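Local coordinates for protein serine-tRNA ligase (PDB 6BLJ) that probably joins serine to its cognate tRNA in an ATP-dependent reaction, as a cytoplasmic class II aminoacyl-tRNA synthetase, and is captured here with AMP bound, at residues A[167-172]-A[372-377]; A[336-341]-A[354-359]; A[393-398]-A[452-457]. All coordinates share one frame; numbering follows the deposited sequence. Where two conformers were deposited one is given.

Contact 1: A[167-172]-A[372-377]; sequences NGIVRM and RVVNIV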
ATOM      1  N   ASN A 167       9.219   0.674  30.312  1.00 28.17           N
ATOM      2  CA  ASN A 167      10.562   0.288  29.892  1.00 29.52           C
ATOM      3  C   ASN A 167      11.519   0.459  31.062  1.00 32.08           C
ATOM      4  O   ASN A 167      11.525   1.502  31.721  1.00 35.96           O
ATOM      5  CB  ASN A 167      11.033   1.157  28.731  1.00 25.43           C
ATOM      6  CG  ASN A 167      10.369   0.843  27.401  1.00 29.54           C
ATOM      7  OD1 ASN A 167       9.715  -0.181  27.213  1.00 29.63           O
ATOM      8  ND2 ASN A 167      10.569   1.745  26.448  1.00 31.03           N
ATOM      9  N   GLY A 168      12.317  -0.568  31.343  1.00 31.83           N
ATOM     10  CA  GLY A 168      13.224  -0.488  32.482  1.00 30.71           C
ATOM     11  C   GLY A 168      14.417   0.404  32.156  1.00 35.10           C
ATOM     12  O   GLY A 168      15.073   0.228  31.123  1.00 35.41           O
ATOM     13  N   ILE A 169      14.694   1.366  33.033  1.00 29.65           N
ATOM     14  CA  ILE A 169      15.885   2.204  32.909  1.00 31.12           C
ATOM     15  C   ILE A 169      17.058   1.424  33.493  1.00 34.32           C
ATOM     16  O   ILE A 169      17.178   1.293  34.712  1.00 36.58           O
ATOM     17  CB  ILE A 169      15.712   3.551  33.623  1.00 41.09           C
ATOM     18  CG1 ILE A 169      14.428   4.250  33.172  1.00 40.16           C
ATOM     19  CG2 ILE A 169      16.932   4.433  33.407  1.00 35.05           C
ATOM     20  CD1 ILE A 169      14.366   4.482  31.700  1.00 44.43           C
ATOM     21  N   VAL A 170      17.931   0.906  32.624  1.00 32.44           N
ATOM     22  CA  VAL A 170      18.996   0.016  33.077  1.00 37.09           C
ATOM     23  C   VAL A 170      20.160   0.809  33.665  1.00 39.28           C
ATOM     24  O   VAL A 170      20.726   0.430  34.696  1.00 32.32           O
ATOM     25  CB  VAL A 170      19.455  -0.901  31.928  1.00 31.84           C
ATOM     26  CG1 VAL A 170      20.505  -1.882  32.442  1.00 34.43           C
ATOM     27  CG2 VAL A 170      18.273  -1.640  31.330  1.00 31.09           C
ATOM     28  N   ARG A 171      20.565   1.895  33.010  1.00 33.05           N
ATOM     29  CA  ARG A 171      21.642   2.728  33.539  1.00 37.38           C
ATOM     30  C   ARG A 171      21.657   4.045  32.785  1.00 34.70           C
ATOM     31  O   ARG A 171      21.102   4.166  31.692  1.00 32.85           O
ATOM     32  CB  ARG A 171      23.015   2.047  33.441  1.00 44.56           C
ATOM     33  CG  ARG A 171      23.392   1.619  32.041  1.00 42.19           C
ATOM     34  CD  ARG A 171      24.692   0.832  32.039  1.00 41.89           C
ATOM     35  NE  ARG A 171      24.810   0.071  30.803  1.00 41.87           N
ATOM     36  CZ  ARG A 171      24.440  -1.197  30.678  1.00 40.76           C
ATOM     37  NH1 ARG A 171      23.947  -1.853  31.722  1.00 39.79           N
ATOM     38  NH2 ARG A 171      24.554  -1.808  29.511  1.00 34.79           N
ATOM     39  N   MET A 172      22.292   5.033  33.394  1.00 37.54           N
ATOM     40  CA  MET A 172      22.446   6.348  32.798  1.00 34.58           C
ATOM     41  C   MET A 172      23.920   6.702  32.801  1.00 39.34           C
ATOM     42  O   MET A 172      24.617   6.466  33.794  1.00 35.56           O
ATOM     43  CB  MET A 172      21.614   7.376  33.546  1.00 39.73           C
ATOM     44  CG  MET A 172      20.138   7.012  33.489  1.00 52.40           C
ATOM     45  SD  MET A 172      19.084   8.200  34.291  1.00 65.24           S
ATOM     46  CE  MET A 172      19.480   9.646  33.325  1.00 60.73           C
ATOM     47  N   ARG A 372      20.826   7.041  28.220  1.00 25.15           N
ATOM     48  CA  ARG A 372      20.433   6.002  29.156  1.00 27.52           C
ATOM     49  C   ARG A 372      20.139   4.742  28.355  1.00 27.93           C
ATOM     50  O   ARG A 372      19.733   4.813  27.185  1.00 25.22           O
ATOM     51  CB  ARG A 372      19.210   6.433  30.005  1.00 29.20           C
ATOM     52  CG  ARG A 372      17.917   6.653  29.178  1.00 28.75           C
ATOM     53  CD  ARG A 372      16.790   7.297  30.002  1.00 31.74           C
ATOM     54  NE  ARG A 372      15.508   7.295  29.284  1.00 27.69           N
ATOM     55  CZ  ARG A 372      14.376   7.813  29.770  1.00 31.62           C
ATOM     56  NH1 ARG A 372      14.378   8.368  30.968  1.00 30.70           N
ATOM     57  NH2 ARG A 372      13.244   7.771  29.068  1.00 24.67           N
ATOM     58  N   VAL A 373      20.357   3.592  28.989  1.00 26.41           N
ATOM     59  CA  VAL A 373      20.064   2.284  28.405  1.00 28.04           C
ATOM     60  C   VAL A 373      18.708   1.840  28.920  1.00 29.74           C
ATOM     61  O   VAL A 373      18.460   1.873  30.131  1.00 27.01           O
ATOM     62  CB  VAL A 373      21.142   1.253  28.782  1.00 30.24           C
ATOM     63  CG1 VAL A 373      20.824  -0.104  28.161  1.00 27.65           C
ATOM     64  CG2 VAL A 373      22.515   1.746  28.381  1.00 33.44           C
ATOM     65  N   VAL A 374      17.838   1.389  28.020  1.00 22.44           N
ATOM     66  CA  VAL A 374      16.472   1.060  28.401  0.55 28.16           C
ATOM     67  C   VAL A 374      16.122  -0.342  27.927  1.00 30.90           C
ATOM     68  O   VAL A 374      16.470  -0.768  26.818  1.00 25.92           O
ATOM     69  CB  VAL A 374      15.443   2.087  27.885  0.55 28.32           C
ATOM     70  CG1 VAL A 374      15.758   3.472  28.462  0.55 30.58           C
ATOM     71  CG2 VAL A 374      15.427   2.123  26.385  0.55 24.58           C
ATOM     72  N   ASN A 375      15.444  -1.073  28.817  1.00 26.20           N
ATOM     73  CA  ASN A 375      15.028  -2.458  28.618  1.00 27.07           C
ATOM     74  C   ASN A 375      13.583  -2.437  28.116  1.00 27.71           C
ATOM     75  O   ASN A 375      12.667  -2.093  28.870  1.00 29.74           O
ATOM     76  CB  ASN A 375      15.169  -3.218  29.940  1.00 31.78           C
ATOM     77  CG  ASN A 375      14.851  -4.699  29.819  1.00 41.04           C
ATOM     78  OD1 ASN A 375      14.541  -5.201  28.739  1.00 46.71           O
ATOM     79  ND2 ASN A 375      14.957  -5.413  30.935  1.00 34.96           N
ATOM     80  N   ILE A 376      13.386  -2.792  26.846  1.00 25.22           N
ATOM     81  CA  ILE A 376      12.102  -2.607  26.167  1.00 22.71           C
ATOM     82  C   ILE A 376      11.103  -3.657  26.642  1.00 29.46           C
ATOM     83  O   ILE A 376      11.391  -4.863  26.627  1.00 26.84           O
ATOM     84  CB  ILE A 376      12.274  -2.666  24.635  1.00 25.52           C
ATOM     85  CG1 ILE A 376      13.204  -1.551  24.135  1.00 26.17           C
ATOM     86  CG2 ILE A 376      10.915  -2.526  23.924  1.00 23.12           C
ATOM     87  CD1 ILE A 376      12.679  -0.152  24.417  1.00 25.58           C
ATOM     88  N   VAL A 377       9.895  -3.203  26.997  1.00 25.77           N
ATOM     89  CA  VAL A 377       8.908  -4.091  27.607  1.00 29.33           C
ATOM     90  C   VAL A 377       8.494  -5.215  26.647  1.00 30.36           C
ATOM     91  O   VAL A 377       8.492  -5.054  25.419  1.00 24.23           O
ATOM     92  CB  VAL A 377       7.672  -3.299  28.075  1.00 30.52           C
ATOM     93  CG1 VAL A 377       8.072  -2.267  29.116  1.00 27.74           C
ATOM     94  CG2 VAL A 377       6.951  -2.625  26.900  1.00 28.65           C
TER

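Contact 2: A[336-341]-A[354-359]; sequences IEQFVV and DEMIGN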
ATOM      1  N   ILE A 336      25.031   3.240  10.207  1.00 24.87           N
ATOM      2  CA  ILE A 336      26.064   2.229  10.415  1.00 20.87           C
ATOM      3  C   ILE A 336      25.525   1.238  11.433  1.00 26.48           C
ATOM      4  O   ILE A 336      25.106   1.632  12.533  1.00 22.65           O
ATOM      5  CB  ILE A 336      27.378   2.854  10.908  1.00 24.26           C
ATOM      6  CG1 ILE A 336      27.809   4.014   9.993  1.00 30.93           C
ATOM      7  CG2 ILE A 336      28.458   1.768  11.064  1.00 25.85           C
ATOM      8  CD1 ILE A 336      27.999   3.655   8.549  1.00 28.84           C
ATOM      9  N   GLU A 337      25.535  -0.040  11.066  1.00 21.21           N
ATOM     10  CA  GLU A 337      24.828  -1.099  11.772  1.00 27.30           C
ATOM     11  C   GLU A 337      25.805  -2.191  12.204  1.00 32.04           C
ATOM     12  O   GLU A 337      26.706  -2.568  11.441  1.00 28.39           O
ATOM     13  CB  GLU A 337      23.724  -1.686  10.854  1.00 24.72           C
ATOM     14  CG  GLU A 337      22.873  -2.792  11.473  1.00 31.72           C
ATOM     15  CD  GLU A 337      21.778  -2.247  12.386  1.00 31.57           C
ATOM     16  OE1 GLU A 337      21.672  -1.007  12.540  1.00 29.18           O
ATOM     17  OE2 GLU A 337      21.010  -3.064  12.935  1.00 35.78           O
ATOM     18  N   GLN A 338      25.658  -2.662  13.447  1.00 25.66           N
ATOM     19  CA  GLN A 338      26.317  -3.885  13.898  1.00 27.17           C
ATOM     20  C   GLN A 338      25.424  -5.078  13.583  1.00 28.40           C
ATOM     21  O   GLN A 338      24.231  -5.056  13.896  1.00 29.81           O
ATOM     22  CB  GLN A 338      26.594  -3.875  15.401  1.00 23.80           C
ATOM     23  CG  GLN A 338      27.444  -2.738  15.941  1.00 25.91           C
ATOM     24  CD  GLN A 338      27.556  -2.824  17.466  1.00 29.69           C
ATOM     25  OE1 GLN A 338      28.284  -3.650  17.986  1.00 31.05           O
ATOM     26  NE2 GLN A 338      26.820  -1.976  18.175  1.00 30.06           N
ATOM     27  N   PHE A 339      26.002  -6.114  12.978  1.00 23.81           N
ATOM     28  CA  PHE A 339      25.278  -7.339  12.641  1.00 23.31           C
ATOM     29  C   PHE A 339      26.180  -8.528  12.946  1.00 26.79           C
ATOM     30  O   PHE A 339      27.324  -8.568  12.477  1.00 31.43           O
ATOM     31  CB  PHE A 339      24.852  -7.344  11.160  1.00 23.87           C
ATOM     32  CG  PHE A 339      23.946  -8.504  10.790  1.00 31.27           C
ATOM     33  CD1 PHE A 339      24.473  -9.769  10.525  1.00 27.76           C
ATOM     34  CD2 PHE A 339      22.575  -8.328  10.721  1.00 30.32           C
ATOM     35  CE1 PHE A 339      23.644 -10.831  10.200  1.00 31.70           C
ATOM     36  CE2 PHE A 339      21.733  -9.384  10.395  1.00 32.25           C
ATOM     37  CZ  PHE A 339      22.265 -10.640  10.138  1.00 33.23           C
ATOM     38  N   VAL A 340      25.698  -9.483  13.749  1.00 30.26           N
ATOM     39  CA  VAL A 340      26.532 -10.601  14.186  1.00 29.65           C
ATOM     40  C   VAL A 340      25.782 -11.922  14.050  1.00 33.36           C
ATOM     41  O   VAL A 340      24.611 -12.027  14.434  1.00 35.01           O
ATOM     42  CB  VAL A 340      27.022 -10.419  15.637  1.00 33.96           C
ATOM     43  CG1 VAL A 340      27.992 -11.561  16.012  1.00 30.87           C
ATOM     44  CG2 VAL A 340      27.717  -9.066  15.811  1.00 29.02           C
ATOM     45  N   VAL A 341      26.476 -12.934  13.515  1.00 28.02           N
ATOM     46  CA  VAL A 341      26.034 -14.324  13.527  1.00 26.64           C
ATOM     47  C   VAL A 341      26.846 -15.051  14.598  1.00 31.51           C
ATOM     48  O   VAL A 341      28.085 -14.981  14.593  1.00 32.93           O
ATOM     49  CB  VAL A 341      26.242 -14.986  12.151  1.00 33.65           C
ATOM     50  CG1 VAL A 341      25.657 -16.401  12.130  1.00 30.60           C
ATOM     51  CG2 VAL A 341      25.691 -14.111  11.005  1.00 32.83           C
ATOM     52  N   ASP A 354      25.460  -8.284  24.961  1.00 31.63           N
ATOM     53  CA  ASP A 354      26.128  -7.358  25.873  1.00 34.31           C
ATOM     54  C   ASP A 354      27.290  -6.643  25.193  1.00 34.87           C
ATOM     55  O   ASP A 354      27.512  -5.448  25.424  1.00 33.04           O
ATOM     56  CB  ASP A 354      26.628  -8.114  27.115  1.00 39.38           C
ATOM     57  CG  ASP A 354      25.494  -8.638  27.984  1.00 40.09           C
ATOM     58  OD1 ASP A 354      24.362  -8.136  27.859  1.00 42.78           O
ATOM     59  OD2 ASP A 354      25.738  -9.543  28.801  1.00 47.36           O
ATOM     60  N   GLU A 355      28.058  -7.366  24.369  1.00 31.59           N
ATOM     61  CA  GLU A 355      29.177  -6.750  23.662  1.00 34.02           C
ATOM     62  C   GLU A 355      28.693  -5.665  22.702  1.00 32.34           C
ATOM     63  O   GLU A 355      29.296  -4.588  22.619  1.00 30.90           O
ATOM     64  CB  GLU A 355      29.978  -7.814  22.897  1.00 37.70           C
ATOM     65  CG  GLU A 355      31.064  -7.222  21.980  1.00 45.82           C
ATOM     66  CD  GLU A 355      31.833  -8.268  21.164  1.00 45.83           C
ATOM     67  OE1 GLU A 355      32.250  -9.301  21.733  1.00 41.83           O
ATOM     68  OE2 GLU A 355      32.002  -8.052  19.936  1.00 39.99           O
ATOM     69  N   MET A 356      27.587  -5.923  21.990  1.00 27.28           N
ATOM     70  CA  MET A 356      27.115  -4.993  20.965  1.00 27.56           C
ATOM     71  C   MET A 356      26.526  -3.733  21.580  1.00 27.77           C
ATOM     72  O   MET A 356      26.787  -2.626  21.096  1.00 26.48           O
ATOM     73  CB  MET A 356      26.091  -5.688  20.059  1.00 28.28           C
ATOM     74  CG  MET A 356      26.732  -6.815  19.218  1.00 26.33           C
ATOM     75  SD  MET A 356      25.530  -7.937  18.473  1.00 29.82           S
ATOM     76  CE  MET A 356      24.815  -6.870  17.208  1.00 22.66           C
ATOM     77  N   ILE A 357      25.699  -3.868  22.623  1.00 25.99           N
ATOM     78  CA  ILE A 357      25.214  -2.652  23.263  1.00 25.87           C
ATOM     79  C   ILE A 357      26.391  -1.927  23.905  1.00 33.05           C
ATOM     80  O   ILE A 357      26.439  -0.694  23.900  1.00 32.71           O
ATOM     81  CB  ILE A 357      24.074  -2.954  24.267  1.00 31.75           C
ATOM     82  CG1 ILE A 357      23.365  -1.663  24.710  1.00 33.11           C
ATOM     83  CG2 ILE A 357      24.585  -3.729  25.498  1.00 27.24           C
ATOM     84  CD1 ILE A 357      22.715  -0.892  23.565  1.00 29.72           C
ATOM     85  N   GLY A 358      27.394  -2.678  24.391  1.00 37.85           N
ATOM     86  CA  GLY A 358      28.605  -2.052  24.911  1.00 32.19           C
ATOM     87  C   GLY A 358      29.382  -1.278  23.858  1.00 31.00           C
ATOM     88  O   GLY A 358      29.964  -0.233  24.150  1.00 30.17           O
ATOM     89  N   ASN A 359      29.431  -1.797  22.628  1.00 30.06           N
ATOM     90  CA  ASN A 359      30.056  -1.061  21.531  1.00 28.18           C
ATOM     91  C   ASN A 359      29.353   0.275  21.287  1.00 29.06           C
ATOM     92  O   ASN A 359      30.007   1.301  21.089  1.00 26.68           O
ATOM     93  CB  ASN A 359      30.044  -1.904  20.248  1.00 29.82           C
ATOM     94  CG  ASN A 359      31.008  -3.086  20.309  1.00 33.84           C
ATOM     95  OD1 ASN A 359      31.943  -3.097  21.103  1.00 31.70           O
ATOM     96  ND2 ASN A 359      30.783  -4.075  19.462  1.00 29.24           N
TER

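Contact 3: A[393-398]-A[452-457]; sequences AWFPGA and LCCIVE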
ATOM      1  N   ALA A 393      19.278   8.995  23.913  1.00 21.33           N
ATOM      2  CA  ALA A 393      20.202  10.091  24.158  1.00 24.86           C
ATOM      3  C   ALA A 393      19.463  11.334  24.639  1.00 24.39           C
ATOM      4  O   ALA A 393      18.266  11.508  24.408  1.00 27.97           O
ATOM      5  CB  ALA A 393      21.001  10.424  22.899  1.00 23.77           C
ATOM      6  N   TRP A 394      20.219  12.200  25.308  1.00 24.17           N
ATOM      7  CA  TRP A 394      19.735  13.468  25.843  1.00 22.00           C
ATOM      8  C   TRP A 394      19.624  14.528  24.747  1.00 26.46           C
ATOM      9  O   TRP A 394      20.597  14.804  24.037  1.00 25.81           O
ATOM     10  CB  TRP A 394      20.713  13.921  26.935  1.00 22.49           C
ATOM     11  CG  TRP A 394      20.468  15.232  27.595  1.00 24.73           C
ATOM     12  CD1 TRP A 394      21.236  16.366  27.481  1.00 27.57           C
ATOM     13  CD2 TRP A 394      19.412  15.553  28.509  1.00 28.53           C
ATOM     14  NE1 TRP A 394      20.711  17.373  28.264  1.00 27.36           N
ATOM     15  CE2 TRP A 394      19.590  16.901  28.899  1.00 28.19           C
ATOM     16  CE3 TRP A 394      18.325  14.837  29.029  1.00 29.72           C
ATOM     17  CZ2 TRP A 394      18.729  17.540  29.795  1.00 26.59           C
ATOM     18  CZ3 TRP A 394      17.467  15.477  29.916  1.00 32.61           C
ATOM     19  CH2 TRP A 394      17.678  16.818  30.289  1.00 31.84           C
ATOM     20  N   PHE A 395      18.450  15.151  24.639  1.00 22.62           N
ATOM     21  CA  PHE A 395      18.195  16.249  23.709  1.00 23.29           C
ATOM     22  C   PHE A 395      17.833  17.493  24.516  1.00 28.88           C
ATOM     23  O   PHE A 395      16.656  17.706  24.844  1.00 27.97           O
ATOM     24  CB  PHE A 395      17.073  15.895  22.722  1.00 21.97           C
ATOM     25  CG  PHE A 395      17.490  14.953  21.618  1.00 26.71           C
ATOM     26  CD1 PHE A 395      17.570  13.586  21.844  1.00 23.51           C
ATOM     27  CD2 PHE A 395      17.795  15.436  20.350  1.00 26.03           C
ATOM     28  CE1 PHE A 395      17.942  12.722  20.829  1.00 25.54           C
ATOM     29  CE2 PHE A 395      18.165  14.573  19.320  1.00 24.79           C
ATOM     30  CZ  PHE A 395      18.238  13.210  19.562  1.00 21.53           C
ATOM     31  N   PRO A 396      18.812  18.337  24.875  1.00 24.19           N
ATOM     32  CA  PRO A 396      18.520  19.470  25.784  1.00 28.08           C
ATOM     33  C   PRO A 396      17.606  20.534  25.187  1.00 26.61           C
ATOM     34  O   PRO A 396      17.101  21.387  25.935  1.00 25.18           O
ATOM     35  CB  PRO A 396      19.913  20.059  26.093  1.00 25.85           C
ATOM     36  CG  PRO A 396      20.772  19.654  24.909  1.00 25.36           C
ATOM     37  CD  PRO A 396      20.232  18.287  24.466  1.00 23.79           C
ATOM     38  N   GLY A 397      17.398  20.537  23.879  1.00 28.98           N
ATOM     39  CA  GLY A 397      16.450  21.453  23.292  1.00 23.88           C
ATOM     40  C   GLY A 397      15.043  20.913  23.145  1.00 31.91           C
ATOM     41  O   GLY A 397      14.187  21.624  22.615  1.00 31.80           O
ATOM     42  N   ALA A 398      14.767  19.682  23.579  1.00 23.72           N
ATOM     43  CA  ALA A 398      13.443  19.110  23.342  1.00 28.27           C
ATOM     44  C   ALA A 398      12.372  19.818  24.153  1.00 33.75           C
ATOM     45  O   ALA A 398      12.642  20.447  25.182  1.00 32.34           O
ATOM     46  CB  ALA A 398      13.411  17.627  23.707  1.00 21.40           C
ATOM     47  N   LEU A 452      23.239  13.604  14.305  1.00 20.62           N
ATOM     48  CA  LEU A 452      23.579  15.013  14.062  1.00 23.98           C
ATOM     49  C   LEU A 452      22.656  15.958  14.827  1.00 19.48           C
ATOM     50  O   LEU A 452      23.113  16.970  15.366  1.00 25.33           O
ATOM     51  CB  LEU A 452      23.514  15.364  12.567  1.00 21.18           C
ATOM     52  CG  LEU A 452      24.578  14.895  11.561  1.00 32.52           C
ATOM     53  CD1 LEU A 452      24.195  15.383  10.159  1.00 28.52           C
ATOM     54  CD2 LEU A 452      25.997  15.381  11.948  1.00 22.22           C
ATOM     55  N   CYS A 453      21.350  15.666  14.860  1.00 19.72           N
ATOM     56  CA  CYS A 453      20.442  16.449  15.707  1.00 19.78           C
ATOM     57  C   CYS A 453      20.906  16.468  17.164  1.00 23.85           C
ATOM     58  O   CYS A 453      20.850  17.503  17.838  1.00 23.96           O
ATOM     59  CB  CYS A 453      19.033  15.869  15.634  1.00 23.19           C
ATOM     60  SG  CYS A 453      18.263  16.045  14.010  1.00 24.87           S
ATOM     61  N   CYS A 454      21.290  15.304  17.686  1.00 20.81           N
ATOM     62  CA  CYS A 454      21.714  15.210  19.078  1.00 23.12           C
ATOM     63  C   CYS A 454      23.028  15.945  19.305  1.00 21.72           C
ATOM     64  O   CYS A 454      23.207  16.607  20.333  1.00 23.88           O
ATOM     65  CB  CYS A 454      21.837  13.741  19.473  1.00 26.18           C
ATOM     66  SG  CYS A 454      22.051  13.470  21.244  1.00 27.04           S
ATOM     67  N   ILE A 455      23.968  15.829  18.364  1.00 23.56           N
ATOM     68  CA  ILE A 455      25.246  16.523  18.512  1.00 22.82           C
ATOM     69  C   ILE A 455      25.036  18.031  18.543  1.00 23.51           C
ATOM     70  O   ILE A 455      25.552  18.723  19.424  1.00 26.18           O
ATOM     71  CB  ILE A 455      26.215  16.120  17.389  1.00 27.39           C
ATOM     72  CG1 ILE A 455      26.697  14.680  17.586  1.00 28.06           C
ATOM     73  CG2 ILE A 455      27.403  17.110  17.312  1.00 25.80           C
ATOM     74  CD1 ILE A 455      27.554  14.165  16.429  1.00 25.91           C
ATOM     75  N   VAL A 456      24.266  18.567  17.587  1.00 21.83           N
ATOM     76  CA  VAL A 456      24.212  20.026  17.510  1.00 24.46           C
ATOM     77  C   VAL A 456      23.524  20.606  18.746  1.00 25.22           C
ATOM     78  O   VAL A 456      23.878  21.706  19.188  1.00 25.17           O
ATOM     79  CB  VAL A 456      23.554  20.501  16.189  1.00 28.26           C
ATOM     80  CG1 VAL A 456      24.338  19.972  14.957  1.00 21.37           C
ATOM     81  CG2 VAL A 456      22.071  20.156  16.115  1.00 21.00           C
ATOM     82  N   GLU A 457      22.561  19.879  19.344  1.00 21.77           N
ATOM     83  CA  GLU A 457      21.931  20.368  20.574  1.00 24.25           C
ATOM     84  C   GLU A 457      22.881  20.312  21.765  1.00 28.07           C
ATOM     85  O   GLU A 457      22.911  21.236  22.585  1.00 26.72           O
ATOM     86  CB  GLU A 457      20.660  19.582  20.889  1.00 24.16           C
ATOM     87  CG  GLU A 457      19.481  19.931  19.967  1.00 21.31           C
ATOM     88  CD  GLU A 457      18.151  19.390  20.482  1.00 29.68           C
ATOM     89  OE1 GLU A 457      18.084  18.895  21.638  1.00 23.85           O
ATOM     90  OE2 GLU A 457      17.174  19.445  19.714  1.00 23.00           O
TER

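Contact 1: A[167-172]-A[372-377]
N167, V373 and R372 bury the most surface where the strand 168-172 runs antiparallel beside 372-375. N167 adds a side-chain rung to the pairing. Its CG lies anti to the carbonyl carbon (chi1 -74°), which carries the amide across to the other segment, and OD1 accepts the N-H of V377 at 3.0 Å and 156°. The amide lies alongside I376, whose CD1 packs against ND2; E164 also receives a weak hydrogen bond from ND2. Asparagine suits this position because its amide extends the backbone pattern just past G168 and N375, whose two bonds (N375 N to G168 O 2.7 Å, G168 N to N375 O 2.9 Å) make them an antiparallel hydrogen-bonded pair.

V373 faces both V170 and R171, a classic beta bulge. Its O takes V170 N at 2.7 Å, while its N gives to R171 O at 2.9 Å. The extra residue turns V170 CB toward the opposite strand, and V170 CG2 rests on N375 CB. Alongside V373 runs the extended aliphatic chain of R171, with NE 3.7 Å from V373 CG2, before the guanidinium reaches a salt bridge to E361. The branched valine is also packed by F389 and L391 of the next strand.

On the other face of the sheet, the side chain of R372 lies beside M172, CB to CG 3.7 Å. Farther out, I169 CD1 sits over one face of the R372 guanidinium, offset toward the rim and 3.8 Å from CZ, while NE salt-bridges E392. The backbone bonds thus carry on through the bulge, where the register shifts by one residue; R171 gives the contact its hydrocarbon chain and R372 its guanidinium face, while each sends its charge to an acid outside the pair.

Contact 2: A[336-341]-A[354-359]
Q338 lays its terminal amide against the helix 354-359, the flat group meeting CB of M356 and CB of N359 while both of its polar atoms are gripped. OE1 accepts ND2 of N359 at 2.9 Å through a nearly straight bond (164°), and NE2 donates to the backbone O of M356 at 3.0 Å. Each donor keeps its acceptor close to its own amide plane, yet approaches the accepting carbonyl from a tilt, and the two side-chain amides are turned 42° apart. Glutamine fits because its chain, extended beyond CG, is long enough to cross from strand to helix and carries a donor and an acceptor side by side. N359 supplies the matching N-H one helical turn beyond M356.

Beside this polar pair lies an apolar one. M356 and V340 run alongside each other head to tail, M356 SD standing 3.6 Å from V340 CG2. A bend at the end of the methionine (chi3 71°) brings CE in at 3.9 Å from Q338 CB and 3.8 Å from Q338 O, so the flexible thioether fills the angle between two residues on the same side of the strand. L441 of the adjoining strand also touches M356.

The helix packs on a face of the sheet, with the short axes 10.0 Å apart and nearly antiparallel. F339 points to the opposite face, toward the helix 285-290. The strand 332-342 and its antiparallel neighbour 304-313 probably match motif 2 of class II synthetases. Since every touching residue here is buried, the paired bonds of Q338 pay for placing an amide within the core, and their two-point grip would fix its flip while tying this strand side chain to the helix.

Contact 3: A[393-398]-A[452-457]
F395 has CG anti to its carbonyl carbon (chi1 -76°), which swings its ring onto the helix 452-457, and C454 holds SG anti to its backbone N (chi1 -169°), which sets the sulfur over that ring. This helix follows the strand 436-447 in what probably corresponds to motif 3 of the class II synthetase core, and the opposing residues close a type I beta turn, F395 to A398.

C454 SG stands 4.3 Å from the centroid of the F395 ring, 15° off the ring normal, in a Cys sulfur-aromatic contact. The ring reaches further toward the helix backbone, with CZ 3.6 Å from C454 CB and CE2 against the N of the same residue. A393 CB touches C454 SG from the strand side, 3.6 Å away; the short alanine side chain lets the sulfur approach this closely. Phenylalanine offers a broad apolar face to the cysteine and an edge to E457, whose OE1 lies near the ring plane, its carboxylate standing roughly perpendicular to the ring.

E457 reaches the turn with an extended chain. P396 lies across it, CD 3.8 Å from E457 CB, and the proline also suits the second place of the turn, where its fixed phi is already that required. G397 has no side chain to hold the carboxylate off, and its N-H points to the acid. While the A398 N-H is used within the turn by F395 O, the glutamate takes the N-H of G397, a second amide of the turn. OE2 is held separately by the backbone N of H191, so both oxygens of this buried acid are engaged, which probably favours the charged form. G397 N meets E457 OE1 at 2.9 Å from above the carboxylate plane, 60° out of it.

All three contacts reach one mixed sheet of the class II core that carries the AMP site. Contact 2 is nested within the loop closed by contact 1, their centres about 17 Å apart; its helix 348-366 is followed in the chain by the strand 371-375 of contact 1. Contact 3 lies about 19 Å from contact 1, centre to centre, on the neighbouring strand 387-394, and about 23 Å from contact 2. The side chains of F395, I376 and Q338 lie about 8, 9 and 11 Å from AMP, near the ligand without touching it. The pocket itself is lined by F333 and K335 of contact 2's strand 332-342, E406 to S409 of strand 404-412, and R450 of contact 3's helix 448-458, among others.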